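PDB 3U07: DUF1254 domain-containing protein from Vibrio parahaemolyticus, which is of unknown function but joins a DUF1254 and a DUF1214 family region in one chain and is probably exported by way of a signal peptide. Local coordinates for residues Gly117-Ala122 with Gly285-Leu290; Ala280-Gly285 with Arg295-Glu300; Asn79-His84 with Ser349-Gly354. The protein carries 2 engineered substitutions. All blocks are in the same frame, centred on the assembly; numbering follows the deposited sequence.

Contact 1: Gly117-Ala122 with Gly285-Leu290; sequences GHYTNA and GTRDTL
The N-capped start of helix 287-290 docks on the start of edge strand 120-125 and on Tyr-119 in the turn just before it. Arg-287 CG sits 3.6 Å from the ring centroid of Tyr-119 and 17° off its normal, a CH-pi contact. The chain, extended from CG to NE, brings the guanidinium to the ring's rim, where Tyr-119 CD1 lies over the centre of one guanidinium face, 3.2 Å from Arg-287 CZ; the planes are 40° apart. At the ring's edge, Tyr-119 CE2 touches Leu-290 CB at 4.0 Å. One direct backbone hydrogen bond joins the segments, Thr-120 N to Gly-285 O (2.9 Å, 160°), and Thr-286 CA lies 3.4 Å from Thr-120 O, a CA-H...O contact. One water links His-118 O to Gly-285 N; a second joins Thr-120 O to Arg-287 N. Thr-286 OG1 accepts weakly from Asp-288 N and Thr-289 N, and Thr-286 N donates to Thr-289 OG1: a capping box. Asp-115 and Asp-232, salt-bridged to the guanidinium, probably balance its charge and, with Arg-295 bonding the Tyr-119 hydroxyl, help fix the pose in which the aliphatic part of Arg-287 meets the ring.

Contact 2: Ala280-Gly285 with Arg295-Glu300; sequences ARTLLG and RDIFAE
Leu-283 plants one methyl, CD2, on helix 295-305, and the tight part of the contact gathers round it. CD2 of Leu-283 lies 3.2 Å from Ile-297 O, 3.7 Å from Glu-300 CB and 3.9 Å from Ile-297 CG2, so it fits between side chains one turn apart on the helix. The leucine runs side by side with Glu-300, both pointing the same way. Met-277 and helix 253-273 flank this side, lying against Glu-300.

The other side is looser and nearer solvent. There the partly exposed Thr-282 crosses Ile-297 obliquely, bringing OG1 to 3.5 Å from Ile-297 CG2, an apolar touch for a hydroxyl whose polar partner is Asp-279 O. The same Ile-297 CG2 stands 3.6 Å from Thr-282 O. Toward Gly-285 the backbones draw near without bonding, Leu-283 O staying 3.9 Å from Phe-298 O, and the Phe-298 side chain leaves the loop to meet Tyr-119 and helix 26-52. Ala-280 O accepts from both Leu-283 N and Leu-284 N, which keeps the loop compact as it presents its side chains. The backbone angles of Arg-281 and Thr-282 are those of a type I turn, here packed against the first turns of a helix that follows closely in the chain.

Contact 3: Asn79-His84 with Ser349-Gly354; sequences NNDTLH and SVTIYG
Asp-81, with the largest area buried here, points its carboxylate at Ser-349, and Thr-351 stands beside them on the same strand. Ser-349 OG lies 3.0 Å from Asp-81 OD2 and 3.2 Å from Asp-81 OD1, close to both oxygens of the acid; the hydroxyl can donate to OD2, although its single proton has another acceptor within reach. The serine oxygen gets there from the position between backbone N and carbonyl carbon (chi1 62°). OD2 is bonded to Tyr-415 OH, and the Ser-349 hydroxyl may add a second bond to it; Arg-413 packs against the side chain of this buried acid.

Ser-349 and Thr-351 project from one face of strand 347-354, whereas Val-350 between them turns the other way, onto Leu-401. That strand is internal to its antiparallel sheet, flanked by 408-417 and 369-371. The partner segment leads into strand 82-90, an edge strand of a different antiparallel sheet, and the two sheets share the strand order 1-4-2-3. The contact therefore ties the DUF1254 region to the DUF1214 region through side chains; the backbones remain apart, with the nearest CA atoms, those of Asn-80 and Thr-351, separated by 7.2 Å.

Thr-351 meets the loop through its methyl: CG2, anti to the backbone N, is 4.1 Å from Asn-80 CB. Beyond that carbon the asparagine, poorly ordered in the crystal, sends ND2 to a hydrogen bond with Ser-369. Thr-351 OG1 remains 4.4 Å from Asp-81 OD1. At the end of the contact the Tyr-353 hydroxyl stops 4.1 Å from Asn-79 N and bonds instead to Ile-78 O and to Arg-413.

Overall arrangement
From the N terminus, the chain first meets contact 3 at 79-84, whose loop closes at 349-354 and encloses both other contacts. Contact 1 opens inside it at 117-122 and closes at 285-290. Contact 2 starts at 280-285, before that loop has shut, and ends at 295-300, so the two loops cross and share Gly-285. They also touch: Tyr-119 reaches Arg-295 and Phe-298, making a continuous patch between strand 120-125 and helices 287-290 and 295-305. Contact 3 stands apart, its centre about 25 Å from that of contact 1. Strands 82-90 and 120-125, at opposite edges of one sheet, lead separately to the DUF1214 region and to the helices.

Contact 1: Gly117-Ala122 with Gly285-Leu290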
ATOM      1  N   GLY A 117      -5.229  -7.644  -8.878  1.00 18.19           N
ATOM      2  CA  GLY A 117      -5.737  -8.721  -8.047  1.00 20.47           C
ATOM      3  C   GLY A 117      -5.318  -8.440  -6.613  1.00 24.19           C
ATOM      4  O   GLY A 117      -5.508  -9.258  -5.710  1.00 18.12           O
ATOM      5  N   HIS A 118      -4.737  -7.254  -6.441  1.00 20.62           N
ATOM      6  CA  HIS A 118      -4.219  -6.725  -5.176  1.00 18.00           C
ATOM      7  C   HIS A 118      -2.979  -7.449  -4.652  1.00 22.59           C
ATOM      8  O   HIS A 118      -2.817  -7.639  -3.447  1.00 16.51           O
ATOM      9  CB  HIS A 118      -5.310  -6.678  -4.094  1.00 16.99           C
ATOM     10  CG  HIS A 118      -5.030  -5.677  -3.009  1.00 18.71           C
ATOM     11  ND1 HIS A 118      -4.573  -6.037  -1.760  1.00 15.92           N
ATOM     12  CD2 HIS A 118      -5.113  -4.325  -3.004  1.00 21.36           C
ATOM     13  CE1 HIS A 118      -4.388  -4.947  -1.031  1.00 15.67           C
ATOM     14  NE2 HIS A 118      -4.706  -3.897  -1.764  1.00 17.41           N
ATOM     15  N   TYR A 119      -2.110  -7.854  -5.578  1.00 18.10           N
ATOM     16  CA  TYR A 119      -0.847  -8.505  -5.230  1.00 16.40           C
ATOM     17  C   TYR A 119       0.291  -7.544  -5.535  1.00 19.49           C
ATOM     18  O   TYR A 119       0.311  -6.921  -6.599  1.00 17.28           O
ATOM     19  CB  TYR A 119      -0.582  -9.759  -6.068  1.00 13.97           C
ATOM     20  CG  TYR A 119      -1.436 -10.946  -5.746  1.00 16.92           C
ATOM     21  CD1 TYR A 119      -2.545 -11.259  -6.526  1.00 15.04           C
ATOM     22  CD2 TYR A 119      -1.128 -11.771  -4.668  1.00 17.36           C
ATOM     23  CE1 TYR A 119      -3.328 -12.364  -6.242  1.00 18.79           C
ATOM     24  CE2 TYR A 119      -1.905 -12.883  -4.374  1.00 17.77           C
ATOM     25  CZ  TYR A 119      -3.005 -13.172  -5.166  1.00 22.16           C
ATOM     26  OH  TYR A 119      -3.788 -14.264  -4.881  1.00 19.79           O
ATOM     27  N   THR A 120       1.230  -7.409  -4.606  1.00 19.70           N
ATOM     28  CA  THR A 120       2.386  -6.563  -4.862  1.00 18.03           C
ATOM     29  C   THR A 120       3.233  -7.379  -5.858  1.00 18.41           C
ATOM     30  O   THR A 120       3.464  -8.572  -5.644  1.00 22.42           O
ATOM     31  CB  THR A 120       3.191  -6.310  -3.564  1.00 18.22           C
ATOM     32  OG1 THR A 120       2.539  -5.289  -2.791  1.00 16.06           O
ATOM     33  CG2 THR A 120       4.614  -5.879  -3.887  1.00 18.59           C
ATOM     34  N   ASN A 121       3.645  -6.769  -6.967  1.00 21.13           N
ATOM     35  CA  ASN A 121       4.460  -7.500  -7.937  1.00 15.97           C
ATOM     36  C   ASN A 121       5.850  -6.904  -8.109  1.00 21.17           C
ATOM     37  O   ASN A 121       6.657  -7.393  -8.894  1.00 19.59           O
ATOM     38  CB  ASN A 121       3.751  -7.629  -9.301  1.00 15.53           C
ATOM     39  CG  ASN A 121       3.246  -6.301  -9.857  1.00 19.54           C
ATOM     40  OD1 ASN A 121       3.682  -5.220  -9.458  1.00 19.02           O
ATOM     41  ND2 ASN A 121       2.327  -6.390 -10.813  1.00 20.79           N
ATOM     42  N   ALA A 122       6.127  -5.843  -7.365  1.00 22.54           N
ATOM     43  CA  ALA A 122       7.444  -5.230  -7.398  1.00 22.88           C
ATOM     44  C   ALA A 122       7.621  -4.278  -6.226  1.00 24.67           C
ATOM     45  O   ALA A 122       6.710  -3.524  -5.872  1.00 18.25           O
ATOM     46  CB  ALA A 122       7.669  -4.494  -8.708  1.00 22.84           C
ATOM     47  N   GLY A 285       0.935  -9.094   0.385  1.00 17.80           N
ATOM     48  CA  GLY A 285       2.080  -9.814  -0.140  1.00 12.26           C
ATOM     49  C   GLY A 285       2.093  -9.941  -1.653  1.00 14.59           C
ATOM     50  O   GLY A 285       1.433  -9.180  -2.368  1.00 18.30           O
ATOM     51  N   THR A 286       2.844 -10.921  -2.135  1.00 22.09           N
ATOM     52  CA  THR A 286       2.994 -11.163  -3.562  1.00 21.25           C
ATOM     53  C   THR A 286       2.292 -12.455  -3.933  1.00 20.76           C
ATOM     54  O   THR A 286       1.821 -13.193  -3.063  1.00 20.84           O
ATOM     55  CB  THR A 286       4.476 -11.340  -3.917  1.00 20.85           C
ATOM     56  OG1 THR A 286       4.940 -12.580  -3.359  1.00 20.14           O
ATOM     57  CG2 THR A 286       5.314 -10.198  -3.334  1.00 19.61           C
ATOM     58  N   ARG A 287       2.210 -12.747  -5.228  1.00 15.36           N
ATOM     59  CA  ARG A 287       1.585 -14.009  -5.640  1.00 20.75           C
ATOM     60  C   ARG A 287       2.484 -15.166  -5.169  1.00 22.21           C
ATOM     61  O   ARG A 287       1.980 -16.283  -4.957  1.00 22.06           O
ATOM     62  CB  ARG A 287       1.435 -14.073  -7.158  1.00 20.57           C
ATOM     63  CG  ARG A 287       0.354 -13.129  -7.669  1.00 21.28           C
ATOM     64  CD  ARG A 287       0.088 -13.223  -9.162  1.00 28.37           C
ATOM     65  NE  ARG A 287      -0.936 -12.265  -9.575  1.00 25.75           N
ATOM     66  CZ  ARG A 287      -2.250 -12.456  -9.476  1.00 24.65           C
ATOM     67  NH1 ARG A 287      -2.736 -13.586  -8.977  1.00 24.77           N
ATOM     68  NH2 ARG A 287      -3.080 -11.504  -9.878  1.00 20.42           N
ATOM     69  N   ASP A 288       3.769 -14.946  -4.978  1.00 22.26           N
ATOM     70  CA  ASP A 288       4.516 -16.098  -4.535  1.00 25.56           C
ATOM     71  C   ASP A 288       4.209 -16.494  -3.093  1.00 17.60           C
ATOM     72  O   ASP A 288       4.361 -17.652  -2.714  1.00 23.40           O
ATOM     73  CB  ASP A 288       5.980 -15.843  -4.706  1.00 35.55           C
ATOM     74  CG  ASP A 288       6.493 -16.353  -6.029  1.00 52.99           C
ATOM     75  OD1 ASP A 288       6.242 -17.536  -6.334  1.00 59.92           O
ATOM     76  OD2 ASP A 288       7.171 -15.587  -6.750  1.00 59.26           O
ATOM     77  N   THR A 289       3.800 -15.526  -2.282  1.00 16.27           N
ATOM     78  CA  THR A 289       3.526 -15.816  -0.875  1.00 19.30           C
ATOM     79  C   THR A 289       2.047 -15.894  -0.555  1.00 19.62           C
ATOM     80  O   THR A 289       1.664 -16.498   0.433  1.00 22.52           O
ATOM     81  CB  THR A 289       4.170 -14.767   0.066  1.00 20.39           C
ATOM     82  OG1 THR A 289       3.680 -13.462  -0.265  1.00 23.33           O
ATOM     83  CG2 THR A 289       5.687 -14.789  -0.054  1.00 20.18           C
ATOM     84  N   LEU A 290       1.200 -15.292  -1.379  1.00 16.53           N
ATOM     85  CA  LEU A 290      -0.227 -15.349  -1.084  1.00 16.83           C
ATOM     86  C   LEU A 290      -1.095 -15.902  -2.210  1.00 22.39           C
ATOM     87  O   LEU A 290      -2.303 -16.066  -2.044  1.00 20.47           O
ATOM     88  CB  LEU A 290      -0.723 -13.962  -0.661  1.00 18.15           C
ATOM     89  CG  LEU A 290      -0.151 -13.432   0.657  1.00 20.89           C
ATOM     90  CD1 LEU A 290      -0.523 -11.967   0.829  1.00 17.36           C
ATOM     91  CD2 LEU A 290      -0.681 -14.265   1.824  1.00 17.93           C
TER
HETATM   92  O   HOH W   1      -1.165  -7.815  -1.087  1.00 22.98           O
HETATM   93  O   HOH W   2       3.084 -10.775  -7.104  1.00 22.44           O

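Contact 2: Ala280-Gly285 with Arg295-Glu300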
ATOM      1  N   ALA A 280       0.010  -9.339   9.575  1.00 24.26           N
ATOM      2  CA  ALA A 280       0.039  -8.628   8.297  1.00 21.83           C
ATOM      3  C   ALA A 280       0.610  -9.438   7.131  1.00 23.97           C
ATOM      4  O   ALA A 280       0.241  -9.220   5.977  1.00 25.44           O
ATOM      5  CB  ALA A 280       0.817  -7.320   8.450  1.00 21.52           C
ATOM      6  N   ARG A 281       1.508 -10.370   7.425  1.00 20.02           N
ATOM      7  CA  ARG A 281       2.118 -11.182   6.378  1.00 19.95           C
ATOM      8  C   ARG A 281       1.107 -12.064   5.642  1.00 24.13           C
ATOM      9  O   ARG A 281       1.383 -12.569   4.555  1.00 21.49           O
ATOM     10  CB  ARG A 281       3.224 -12.054   6.979  1.00 21.08           C
ATOM     11  CG  ARG A 281       4.332 -11.268   7.666  1.00 20.17           C
ATOM     12  CD  ARG A 281       5.292 -12.218   8.356  1.00 20.93           C
ATOM     13  NE  ARG A 281       4.599 -13.074   9.317  1.00 25.59           N
ATOM     14  CZ  ARG A 281       5.169 -14.094   9.951  1.00 26.54           C
ATOM     15  NH1 ARG A 281       6.442 -14.381   9.724  1.00 29.21           N
ATOM     16  NH2 ARG A 281       4.470 -14.828  10.806  1.00 25.48           N
ATOM     17  N   THR A 282      -0.066 -12.253   6.236  1.00 22.43           N
ATOM     18  CA  THR A 282      -1.093 -13.074   5.614  1.00 25.40           C
ATOM     19  C   THR A 282      -2.072 -12.208   4.844  1.00 25.46           C
ATOM     20  O   THR A 282      -2.920 -12.725   4.125  1.00 33.55           O
ATOM     21  CB  THR A 282      -1.912 -13.859   6.659  1.00 25.79           C
ATOM     22  OG1 THR A 282      -2.655 -12.939   7.464  1.00 20.57           O
ATOM     23  CG2 THR A 282      -0.998 -14.690   7.555  1.00 29.74           C
ATOM     24  N   LEU A 283      -1.935 -10.891   4.988  1.00 28.59           N
ATOM     25  CA  LEU A 283      -2.842  -9.933   4.362  1.00 28.88           C
ATOM     26  C   LEU A 283      -2.301  -9.154   3.180  1.00 23.47           C
ATOM     27  O   LEU A 283      -3.053  -8.783   2.278  1.00 25.74           O
ATOM     28  CB  LEU A 283      -3.301  -8.914   5.403  1.00 30.27           C
ATOM     29  CG  LEU A 283      -3.869  -9.465   6.707  1.00 37.08           C
ATOM     30  CD1 LEU A 283      -4.088  -8.319   7.685  1.00 36.20           C
ATOM     31  CD2 LEU A 283      -5.161 -10.203   6.427  1.00 25.82           C
ATOM     32  N   LEU A 284      -1.005  -8.870   3.214  1.00 19.08           N
ATOM     33  CA  LEU A 284      -0.363  -8.096   2.165  1.00 21.29           C
ATOM     34  C   LEU A 284       0.870  -8.832   1.686  1.00 24.97           C
ATOM     35  O   LEU A 284       1.751  -9.161   2.475  1.00 20.37           O
ATOM     36  CB  LEU A 284       0.015  -6.715   2.711  1.00 21.40           C
ATOM     37  CG  LEU A 284      -1.150  -5.884   3.267  1.00 22.85           C
ATOM     38  CD1 LEU A 284      -0.620  -4.636   3.957  1.00 19.66           C
ATOM     39  CD2 LEU A 284      -2.096  -5.497   2.124  1.00 18.98           C
ATOM     40  N   GLY A 285       0.935  -9.094   0.385  1.00 17.80           N
ATOM     41  CA  GLY A 285       2.080  -9.814  -0.140  1.00 12.26           C
ATOM     42  C   GLY A 285       2.093  -9.941  -1.653  1.00 14.59           C
ATOM     43  O   GLY A 285       1.433  -9.180  -2.368  1.00 18.30           O
ATOM     44  N   ARG A 295      -8.603 -17.260   0.549  1.00 18.30           N
ATOM     45  CA  ARG A 295      -9.186 -16.046  -0.013  1.00 20.30           C
ATOM     46  C   ARG A 295      -9.795 -15.054   0.975  1.00 21.80           C
ATOM     47  O   ARG A 295      -9.632 -13.842   0.798  1.00 18.88           O
ATOM     48  CB  ARG A 295     -10.236 -16.394  -1.076  1.00 21.11           C
ATOM     49  CG  ARG A 295      -9.682 -16.992  -2.372  1.00 23.61           C
ATOM     50  CD  ARG A 295      -8.659 -16.077  -3.026  1.00 20.92           C
ATOM     51  NE  ARG A 295      -7.315 -16.274  -2.494  1.00 21.21           N
ATOM     52  CZ  ARG A 295      -6.250 -15.580  -2.887  1.00 22.40           C
ATOM     53  NH1 ARG A 295      -6.382 -14.637  -3.811  1.00 19.03           N
ATOM     54  NH2 ARG A 295      -5.056 -15.831  -2.364  1.00 22.87           N
ATOM     55  N   ASP A 296     -10.498 -15.526   2.004  1.00 18.99           N
ATOM     56  CA  ASP A 296     -11.081 -14.562   2.932  1.00 21.82           C
ATOM     57  C   ASP A 296     -10.001 -13.791   3.679  1.00 22.90           C
ATOM     58  O   ASP A 296     -10.148 -12.596   3.920  1.00 20.56           O
ATOM     59  CB  ASP A 296     -12.081 -15.221   3.906  1.00 27.29           C
ATOM     60  CG  ASP A 296     -11.504 -16.405   4.663  1.00 34.04           C
ATOM     61  OD1 ASP A 296     -10.327 -16.760   4.464  1.00 34.35           O
ATOM     62  OD2 ASP A 296     -12.257 -16.988   5.472  1.00 39.48           O
ATOM     63  N   ILE A 297      -8.898 -14.455   4.009  1.00 26.63           N
ATOM     64  CA  ILE A 297      -7.813 -13.770   4.704  1.00 23.94           C
ATOM     65  C   ILE A 297      -7.109 -12.810   3.729  1.00 22.16           C
ATOM     66  O   ILE A 297      -6.807 -11.670   4.085  1.00 21.81           O
ATOM     67  CB  ILE A 297      -6.802 -14.780   5.303  1.00 28.86           C
ATOM     68  CG1 ILE A 297      -7.535 -15.713   6.275  1.00 33.68           C
ATOM     69  CG2 ILE A 297      -5.683 -14.031   6.039  1.00 26.42           C
ATOM     70  CD1 ILE A 297      -6.679 -16.808   6.860  1.00 35.49           C
ATOM     71  N   PHE A 298      -6.860 -13.256   2.499  1.00 18.25           N
ATOM     72  CA  PHE A 298      -6.216 -12.395   1.506  1.00 16.99           C
ATOM     73  C   PHE A 298      -7.085 -11.152   1.302  1.00 18.06           C
ATOM     74  O   PHE A 298      -6.586 -10.024   1.215  1.00 17.54           O
ATOM     75  CB  PHE A 298      -6.072 -13.132   0.169  1.00 19.67           C
ATOM     76  CG  PHE A 298      -5.454 -12.296  -0.921  1.00 22.23           C
ATOM     77  CD1 PHE A 298      -4.077 -12.090  -0.964  1.00 19.13           C
ATOM     78  CD2 PHE A 298      -6.251 -11.700  -1.898  1.00 28.68           C
ATOM     79  CE1 PHE A 298      -3.503 -11.303  -1.961  1.00 17.12           C
ATOM     80  CE2 PHE A 298      -5.685 -10.907  -2.903  1.00 28.20           C
ATOM     81  CZ  PHE A 298      -4.306 -10.710  -2.932  1.00 18.12           C
ATOM     82  N   ALA A 299      -8.394 -11.375   1.234  1.00 16.01           N
ATOM     83  CA  ALA A 299      -9.362 -10.299   1.046  1.00 20.09           C
ATOM     84  C   ALA A 299      -9.310  -9.252   2.163  1.00 22.93           C
ATOM     85  O   ALA A 299      -9.577  -8.071   1.922  1.00 21.18           O
ATOM     86  CB  ALA A 299     -10.776 -10.883   0.948  1.00 13.92           C
ATOM     87  N   GLU A 300      -8.980  -9.671   3.384  1.00 23.07           N
ATOM     88  CA  GLU A 300      -8.913  -8.708   4.485  1.00 26.21           C
ATOM     89  C   GLU A 300      -7.785  -7.706   4.239  1.00 25.48           C
ATOM     90  O   GLU A 300      -7.766  -6.616   4.820  1.00 26.68           O
ATOM     91  CB  GLU A 300      -8.703  -9.421   5.832  1.00 29.72           C
ATOM     92  CG  GLU A 300      -9.893 -10.271   6.324  1.00 29.10           C
ATOM     93  CD  GLU A 300     -11.151  -9.452   6.637  1.00 29.83           C
ATOM     94  OE1 GLU A 300     -11.060  -8.214   6.769  1.00 26.24           O
ATOM     95  OE2 GLU A 300     -12.236 -10.059   6.764  1.00 24.54           O
TER

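Contact 3: Asn79-His84 with Ser349-Gly354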
ATOM      1  N   ASN A  79       1.753   9.338   5.792  1.00 79.48           N
ATOM      2  CA  ASN A  79       3.161   9.492   6.161  1.00 77.10           C
ATOM      3  C   ASN A  79       3.691  10.914   6.263  1.00 71.86           C
ATOM      4  O   ASN A  79       3.404  11.759   5.417  1.00 63.57           O
ATOM      5  CB  ASN A  79       4.047   8.752   5.155  1.00 78.51           C
ATOM      6  CG  ASN A  79       3.858   7.252   5.198  1.00 83.94           C
ATOM      7  OD1 ASN A  79       2.768   6.758   5.483  1.00 84.15           O
ATOM      8  ND2 ASN A  79       4.921   6.515   4.888  1.00 86.84           N
ATOM      9  N   ASN A  80       4.474  11.159   7.308  1.00 76.75           N
ATOM     10  CA  ASN A  80       5.124  12.448   7.514  1.00 78.56           C
ATOM     11  C   ASN A  80       6.590  12.102   7.244  1.00 81.83           C
ATOM     12  O   ASN A  80       7.500  12.912   7.451  1.00 82.06           O
ATOM     13  CB  ASN A  80       4.949  12.927   8.960  1.00 77.48           C
ATOM     14  CG  ASN A  80       5.494  14.333   9.184  1.00 80.65           C
ATOM     15  OD1 ASN A  80       5.279  15.230   8.367  1.00 84.64           O
ATOM     16  ND2 ASN A  80       6.182  14.533  10.305  1.00 76.18           N
ATOM     17  N   ASP A  81       6.791  10.877   6.754  1.00 78.81           N
ATOM     18  CA  ASP A  81       8.118  10.344   6.457  1.00 72.24           C
ATOM     19  C   ASP A  81       8.593  10.500   5.014  1.00 66.89           C
ATOM     20  O   ASP A  81       9.784  10.700   4.774  1.00 62.79           O
ATOM     21  CB  ASP A  81       8.186   8.844   6.794  1.00 68.55           C
ATOM     22  CG  ASP A  81       7.654   8.514   8.180  1.00 62.92           C
ATOM     23  OD1 ASP A  81       7.765   9.364   9.088  1.00 58.30           O
ATOM     24  OD2 ASP A  81       7.145   7.388   8.364  1.00 58.89           O
ATOM     25  N   THR A  82       7.675  10.420   4.057  1.00 60.08           N
ATOM     26  CA  THR A  82       8.074  10.472   2.656  1.00 55.88           C
ATOM     27  C   THR A  82       7.237  11.307   1.691  1.00 50.95           C
ATOM     28  O   THR A  82       6.081  11.624   1.963  1.00 52.63           O
ATOM     29  CB  THR A  82       8.133   9.035   2.084  1.00 52.44           C
ATOM     30  OG1 THR A  82       6.883   8.373   2.325  1.00 51.97           O
ATOM     31  CG2 THR A  82       9.249   8.233   2.743  1.00 43.90           C
ATOM     32  N   LEU A  83       7.851  11.658   0.561  1.00 43.50           N
ATOM     33  CA  LEU A  83       7.182  12.396  -0.511  1.00 44.11           C
ATOM     34  C   LEU A  83       6.702  11.262  -1.425  1.00 42.03           C
ATOM     35  O   LEU A  83       7.224  10.149  -1.342  1.00 39.27           O
ATOM     36  CB  LEU A  83       8.174  13.281  -1.267  1.00 38.30           C
ATOM     37  CG  LEU A  83       8.980  14.294  -0.454  1.00 48.76           C
ATOM     38  CD1 LEU A  83      10.018  14.935  -1.361  1.00 51.57           C
ATOM     39  CD2 LEU A  83       8.061  15.343   0.150  1.00 51.23           C
ATOM     40  N   HIS A  84       5.741  11.517  -2.303  1.00 40.44           N
ATOM     41  CA  HIS A  84       5.254  10.432  -3.144  1.00 43.96           C
ATOM     42  C   HIS A  84       5.012  10.756  -4.609  1.00 47.47           C
ATOM     43  O   HIS A  84       4.791  11.906  -4.989  1.00 53.32           O
ATOM     44  CB  HIS A  84       3.948   9.864  -2.571  1.00 48.25           C
ATOM     45  CG  HIS A  84       2.732  10.655  -2.950  1.00 65.48           C
ATOM     46  ND1 HIS A  84       2.312  11.764  -2.248  1.00 75.20           N
ATOM     47  CD2 HIS A  84       1.886  10.536  -4.003  1.00 74.40           C
ATOM     48  CE1 HIS A  84       1.261  12.293  -2.850  1.00 78.75           C
ATOM     49  NE2 HIS A  84       0.984  11.568  -3.919  1.00 78.65           N
ATOM     50  N   SER A 349       9.579   5.467  13.002  1.00 24.63           N
ATOM     51  CA  SER A 349       9.042   6.766  13.383  1.00 27.74           C
ATOM     52  C   SER A 349       7.700   6.615  14.093  1.00 27.17           C
ATOM     53  O   SER A 349       7.054   5.576  14.004  1.00 25.32           O
ATOM     54  CB  SER A 349       8.841   7.618  12.130  1.00 30.12           C
ATOM     55  OG  SER A 349       7.898   7.004  11.258  1.00 31.27           O
ATOM     56  N   VAL A 350       7.298   7.654  14.816  1.00 27.62           N
ATOM     57  CA  VAL A 350       6.008   7.660  15.484  1.00 24.33           C
ATOM     58  C   VAL A 350       5.440   9.029  15.129  1.00 25.09           C
ATOM     59  O   VAL A 350       6.107  10.048  15.296  1.00 30.23           O
ATOM     60  CB  VAL A 350       6.131   7.456  17.030  1.00 31.01           C
ATOM     61  CG1 VAL A 350       7.492   6.903  17.369  1.00 30.49           C
ATOM     62  CG2 VAL A 350       5.846   8.737  17.776  1.00 35.65           C
ATOM     63  N   THR A 351       4.222   9.044  14.607  1.00 29.90           N
ATOM     64  CA  THR A 351       3.588  10.289  14.184  1.00 28.48           C
ATOM     65  C   THR A 351       2.279  10.530  14.927  1.00 24.81           C
ATOM     66  O   THR A 351       1.557   9.588  15.249  1.00 24.34           O
ATOM     67  CB  THR A 351       3.315  10.260  12.656  1.00 30.40           C
ATOM     68  OG1 THR A 351       4.529   9.932  11.963  1.00 34.67           O
ATOM     69  CG2 THR A 351       2.804  11.611  12.165  1.00 26.35           C
ATOM     70  N   ILE A 352       1.975  11.796  15.183  1.00 26.61           N
ATOM     71  CA  ILE A 352       0.760  12.164  15.899  1.00 25.87           C
ATOM     72  C   ILE A 352      -0.348  12.658  14.977  1.00 35.76           C
ATOM     73  O   ILE A 352      -0.116  13.493  14.106  1.00 42.17           O
ATOM     74  CB  ILE A 352       1.053  13.264  16.945  1.00 30.27           C
ATOM     75  CG1 ILE A 352       2.109  12.764  17.933  1.00 28.04           C
ATOM     76  CG2 ILE A 352      -0.233  13.668  17.663  1.00 30.79           C
ATOM     77  CD1 ILE A 352       1.753  11.440  18.598  1.00 24.38           C
ATOM     78  N   TYR A 353      -1.555  12.140  15.188  1.00 32.97           N
ATOM     79  CA  TYR A 353      -2.718  12.518  14.392  1.00 40.40           C
ATOM     80  C   TYR A 353      -3.897  12.829  15.314  1.00 39.36           C
ATOM     81  O   TYR A 353      -4.024  12.240  16.391  1.00 35.24           O
ATOM     82  CB  TYR A 353      -3.121  11.371  13.460  1.00 41.15           C
ATOM     83  CG  TYR A 353      -2.052  10.934  12.484  1.00 40.19           C
ATOM     84  CD1 TYR A 353      -1.982  11.483  11.201  1.00 40.88           C
ATOM     85  CD2 TYR A 353      -1.114   9.966  12.841  1.00 37.94           C
ATOM     86  CE1 TYR A 353      -1.003  11.073  10.298  1.00 42.71           C
ATOM     87  CE2 TYR A 353      -0.131   9.551  11.948  1.00 37.61           C
ATOM     88  CZ  TYR A 353      -0.083  10.107  10.680  1.00 42.65           C
ATOM     89  OH  TYR A 353       0.887   9.688   9.800  1.00 42.93           O
ATOM     90  N   GLY A 354      -4.758  13.752  14.893  1.00 29.99           N
ATOM     91  CA  GLY A 354      -5.923  14.081  15.693  1.00 32.54           C
ATOM     92  C   GLY A 354      -7.010  13.070  15.382  1.00 34.86           C
ATOM     93  O   GLY A 354      -7.180  12.681  14.228  1.00 41.26           O
TER